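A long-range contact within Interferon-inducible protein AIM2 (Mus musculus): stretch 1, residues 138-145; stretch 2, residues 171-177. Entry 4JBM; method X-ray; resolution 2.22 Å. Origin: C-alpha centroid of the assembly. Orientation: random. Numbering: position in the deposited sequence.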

ATOM      1  N   THR A 138     -16.085 -11.074   4.193  1.00 80.59           N
ATOM      2  CA  THR A 138     -16.261 -10.240   3.013  1.00 75.29           C
ATOM      3  C   THR A 138     -16.038  -8.792   3.410  1.00 73.23           C
ATOM      4  O   THR A 138     -16.174  -8.427   4.583  1.00 72.97           O
ATOM      5  CB  THR A 138     -17.664 -10.383   2.406  1.00 76.89           C
ATOM      6  OG1 THR A 138     -18.648 -10.030   3.389  1.00 81.01           O
ATOM      7  CG2 THR A 138     -17.896 -11.816   1.945  1.00 60.32           C
ATOM      8  N   MET A 139     -15.703  -7.962   2.430  1.00 62.87           N
ATOM      9  CA  MET A 139     -15.432  -6.563   2.714  1.00 57.34           C
ATOM     10  C   MET A 139     -15.652  -5.742   1.462  1.00 67.04           C
ATOM     11  O   MET A 139     -15.858  -6.293   0.387  1.00 59.62           O
ATOM     12  CB  MET A 139     -13.993  -6.407   3.221  1.00 75.69           C
ATOM     13  CG  MET A 139     -13.728  -5.160   4.043  1.00 77.80           C
ATOM     14  SD  MET A 139     -11.989  -5.068   4.501  1.00 88.71           S
ATOM     15  CE  MET A 139     -12.034  -3.603   5.544  1.00 73.92           C
ATOM     16  N   GLU A 140     -15.655  -4.423   1.605  1.00 70.10           N
ATOM     17  CA  GLU A 140     -15.881  -3.557   0.460  1.00 62.73           C
ATOM     18  C   GLU A 140     -14.702  -2.611   0.250  1.00 52.84           C
ATOM     19  O   GLU A 140     -14.078  -2.146   1.203  1.00 52.24           O
ATOM     20  CB  GLU A 140     -17.207  -2.819   0.620  1.00 78.68           C
ATOM     21  CG  GLU A 140     -18.392  -3.770   0.745  1.00 80.33           C
ATOM     22  CD  GLU A 140     -19.732  -3.064   0.634  1.00 88.25           C
ATOM     23  OE1 GLU A 140     -19.946  -2.073   1.364  1.00 80.77           O
ATOM     24  OE2 GLU A 140     -20.572  -3.502  -0.181  1.00 87.54           O
ATOM     25  N   VAL A 141     -14.372  -2.363  -1.009  1.00 49.74           N
ATOM     26  CA  VAL A 141     -13.241  -1.514  -1.318  1.00 57.79           C
ATOM     27  C   VAL A 141     -13.758  -0.371  -2.132  1.00 73.15           C
ATOM     28  O   VAL A 141     -14.250  -0.564  -3.242  1.00 69.98           O
ATOM     29  CB  VAL A 141     -12.157  -2.261  -2.110  1.00 61.10           C
ATOM     30  CG1 VAL A 141     -11.076  -1.292  -2.575  1.00 47.07           C
ATOM     31  CG2 VAL A 141     -11.562  -3.342  -1.254  1.00 52.79           C
ATOM     32  N   LEU A 142     -13.657   0.820  -1.557  1.00 69.02           N
ATOM     33  CA  LEU A 142     -14.244   2.009  -2.143  1.00 65.00           C
ATOM     34  C   LEU A 142     -13.212   2.783  -2.944  1.00 58.54           C
ATOM     35  O   LEU A 142     -12.274   3.338  -2.385  1.00 65.92           O
ATOM     36  CB  LEU A 142     -14.824   2.874  -1.023  1.00 74.31           C
ATOM     37  CG  LEU A 142     -15.425   4.255  -1.290  1.00 74.03           C
ATOM     38  CD1 LEU A 142     -16.563   4.166  -2.285  1.00 64.52           C
ATOM     39  CD2 LEU A 142     -15.911   4.818   0.033  1.00 67.29           C
ATOM     40  N   VAL A 143     -13.390   2.819  -4.257  1.00 62.42           N
ATOM     41  CA  VAL A 143     -12.484   3.576  -5.104  1.00 60.27           C
ATOM     42  C   VAL A 143     -13.265   4.789  -5.621  1.00 75.79           C
ATOM     43  O   VAL A 143     -14.220   4.644  -6.382  1.00 87.39           O
ATOM     44  CB  VAL A 143     -11.966   2.728  -6.277  1.00 68.27           C
ATOM     45  CG1 VAL A 143     -11.260   3.603  -7.308  1.00 61.00           C
ATOM     46  CG2 VAL A 143     -11.042   1.625  -5.768  1.00 75.49           C
ATOM     47  N   LEU A 144     -12.935   5.981  -5.158  1.00 81.31           N
ATOM     48  CA  LEU A 144     -13.619   7.179  -5.635  1.00 87.80           C
ATOM     49  C   LEU A 144     -13.197   7.631  -7.020  1.00 97.43           C
ATOM     50  O   LEU A 144     -12.054   7.501  -7.405  1.00 96.96           O
ATOM     51  CB  LEU A 144     -13.507   8.307  -4.628  1.00 68.64           C
ATOM     52  CG  LEU A 144     -14.165   7.926  -3.312  1.00 82.99           C
ATOM     53  CD1 LEU A 144     -14.162   9.052  -2.309  1.00 91.27           C
ATOM     54  CD2 LEU A 144     -15.586   7.457  -3.522  1.00 97.47           C
ATOM     55  N   GLY A 145     -14.143   8.203  -7.745  1.00107.59           N
ATOM     56  CA  GLY A 145     -13.874   8.834  -9.022  1.00125.87           C
ATOM     57  C   GLY A 145     -13.234   8.192 -10.238  1.00140.07           C
ATOM     58  O   GLY A 145     -12.199   8.664 -10.684  1.00147.62           O
ATOM     59  N   LYS A 171     -20.524   0.014   8.485  1.00140.00           N
ATOM     60  CA  LYS A 171     -19.504  -0.916   8.012  1.00137.46           C
ATOM     61  C   LYS A 171     -18.103  -0.332   7.850  1.00129.44           C
ATOM     62  O   LYS A 171     -17.924   0.872   7.650  1.00125.86           O
ATOM     63  CB  LYS A 171     -19.962  -1.606   6.724  1.00136.03           C
ATOM     64  CG  LYS A 171     -21.143  -2.536   6.965  1.00132.03           C
ATOM     65  CD  LYS A 171     -20.930  -3.307   8.265  1.00123.10           C
ATOM     66  CE  LYS A 171     -21.890  -4.468   8.418  1.00119.26           C
ATOM     67  NZ  LYS A 171     -21.759  -5.083   9.768  1.00116.33           N
ATOM     68  N   ILE A 172     -17.116  -1.217   7.943  1.00122.87           N
ATOM     69  CA  ILE A 172     -15.716  -0.850   7.792  1.00107.86           C
ATOM     70  C   ILE A 172     -15.251  -1.342   6.429  1.00 90.33           C
ATOM     71  O   ILE A 172     -15.384  -2.523   6.109  1.00 69.76           O
ATOM     72  CB  ILE A 172     -14.843  -1.467   8.896  1.00104.04           C
ATOM     73  CG1 ILE A 172     -15.619  -1.535  10.213  1.00100.51           C
ATOM     74  CG2 ILE A 172     -13.554  -0.683   9.061  1.00103.09           C
ATOM     75  CD1 ILE A 172     -14.866  -2.199  11.337  1.00 94.05           C
ATOM     76  N   GLN A 173     -14.714  -0.435   5.624  1.00 87.78           N
ATOM     77  CA  GLN A 173     -14.359  -0.746   4.249  1.00 82.47           C
ATOM     78  C   GLN A 173     -12.902  -0.404   4.017  1.00 78.26           C
ATOM     79  O   GLN A 173     -12.196  -0.004   4.936  1.00 63.17           O
ATOM     80  CB  GLN A 173     -15.207   0.088   3.282  1.00 79.05           C
ATOM     81  CG  GLN A 173     -16.704   0.105   3.574  1.00 88.80           C
ATOM     82  CD  GLN A 173     -17.480   0.989   2.606  1.00 87.13           C
ATOM     83  OE1 GLN A 173     -17.016   2.059   2.211  1.00 80.31           O
ATOM     84  NE2 GLN A 173     -18.656   0.525   2.200  1.00 82.20           N
ATOM     85  N   LEU A 174     -12.462  -0.549   2.776  1.00 75.63           N
ATOM     86  CA  LEU A 174     -11.144  -0.082   2.385  1.00 70.02           C
ATOM     87  C   LEU A 174     -11.389   1.055   1.418  1.00 53.67           C
ATOM     88  O   LEU A 174     -12.171   0.931   0.476  1.00 70.29           O
ATOM     89  CB  LEU A 174     -10.311  -1.204   1.746  1.00 53.75           C
ATOM     90  CG  LEU A 174     -10.009  -2.375   2.677  1.00 67.19           C
ATOM     91  CD1 LEU A 174      -9.229  -3.469   1.964  1.00 75.12           C
ATOM     92  CD2 LEU A 174      -9.232  -1.878   3.878  1.00 70.08           C
ATOM     93  N   LYS A 175     -10.717   2.170   1.660  1.00 62.01           N
ATOM     94  CA  LYS A 175     -10.963   3.388   0.909  1.00 79.83           C
ATOM     95  C   LYS A 175      -9.717   3.808   0.157  1.00 57.76           C
ATOM     96  O   LYS A 175      -8.622   3.770   0.700  1.00 63.32           O
ATOM     97  CB  LYS A 175     -11.415   4.506   1.869  1.00 89.43           C
ATOM     98  CG  LYS A 175     -11.738   5.848   1.213  1.00101.60           C
ATOM     99  CD  LYS A 175     -12.519   6.774   2.156  1.00101.72           C
ATOM    100  CE  LYS A 175     -12.341   8.245   1.781  1.00102.20           C
ATOM    101  NZ  LYS A 175     -13.153   9.163   2.636  1.00 97.54           N
ATOM    102  N   SER A 176      -9.895   4.163  -1.110  1.00 52.26           N
ATOM    103  CA  SER A 176      -8.850   4.805  -1.886  1.00 63.22           C
ATOM    104  C   SER A 176      -8.649   6.225  -1.381  1.00 78.16           C
ATOM    105  O   SER A 176      -9.611   6.906  -1.018  1.00 76.96           O
ATOM    106  CB  SER A 176      -9.233   4.868  -3.359  1.00 66.59           C
ATOM    107  OG  SER A 176     -10.442   5.587  -3.535  1.00 77.92           O
ATOM    108  N   GLY A 177      -7.404   6.680  -1.381  1.00 85.75           N
ATOM    109  CA  GLY A 177      -7.119   8.068  -1.078  1.00 76.57           C
ATOM    110  C   GLY A 177      -6.551   8.715  -2.325  1.00 81.80           C
ATOM    111  O   GLY A 177      -6.447   8.065  -3.371  1.00 72.20           O
TER
HETATM  112  O   HOH W   1     -17.264  -3.642   4.170  1.00 78.44           O

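Residues 138-144 and the stretch from residue 171 onward lie in two strands that run side by side in the same direction. Their axes approach to 4.5 Å, with 39° between their N-to-C directions. V141 pairs with L174 and L142 pairs with K175, both as parallel bridges. Together the two stretches bury 586 Å², counting both sides. Three residues account for much of the contact: L174, L142 and Q173.

L174 has the largest covered area, 87 Å². Its backbone bonds to two residues of the first strand. L174 N donates to E140 O at 2.8 Å, and L174 O accepts from L142 N at 2.5 Å. Both bonds are close to straight. This is the usual parallel pattern, in which one residue reaches the neighbours on each side of its bridge partner, here V141. The same carbonyl also receives a CA-H...O contact, with V141 CA 3.2 Å from L174 O. The side chains of V141 and L174 lie on one face of the sheet, where V141 CG2 sits 3.9 Å from L174 CB. M139 adds to this apolar patch. Its side chain is fully extended, all three chi angles being t, and this carries M139 CE to 3.7 Å from L174 CD2. M139 CE also lies 3.6 Å from I172 O, so it packs along the backbone of the second strand.

L142 follows, with 80 Å² covered. Its amide is already bonded to L174, and its carbonyl serves the residue beyond K175. S176 N donates to L142 O at 2.8 Å, again nearly straight. S176 OG donates to the same oxygen, with 3.1 Å between S176 OG and L142 O. K175 CA lies 3.5 Å from L142 O in a second CA-H...O contact. The L142 side chain shares the other face of the sheet with K175, but the two meet loosely, L142 CD2 being 4.5 Å from K175 CD. It comes nearer to Q173, with L142 CD2 3.7 Å from Q173 OE1. That is packing against a polar group, since a methyl carbon cannot hydrogen bond to it in the ordinary sense.

Q173 has 76 Å² covered. Its amide end meets the carboxylate of E140, and Q173 NE2 donates to E140 OE1 at 3.0 Å. The angle at the hydrogen is 128°, so the bond is weak, although amide and carboxylate are well matched as donor and acceptor. A water adds a link nearby. It donates to I172 O at 2.9 Å and accepts a weak bond from E140 N at 3.1 Å, so it bridges the two backbones.

S176 extends the bonding past the second bridge. Its CA-to-CB bond points toward the first strand, and chi1 is p. While its hydroxyl donates to L142 O, it also accepts from L144 N, with 3.0 Å between L144 N and S176 OG. A side-chain oxygen thus takes up a backbone amide of the first strand.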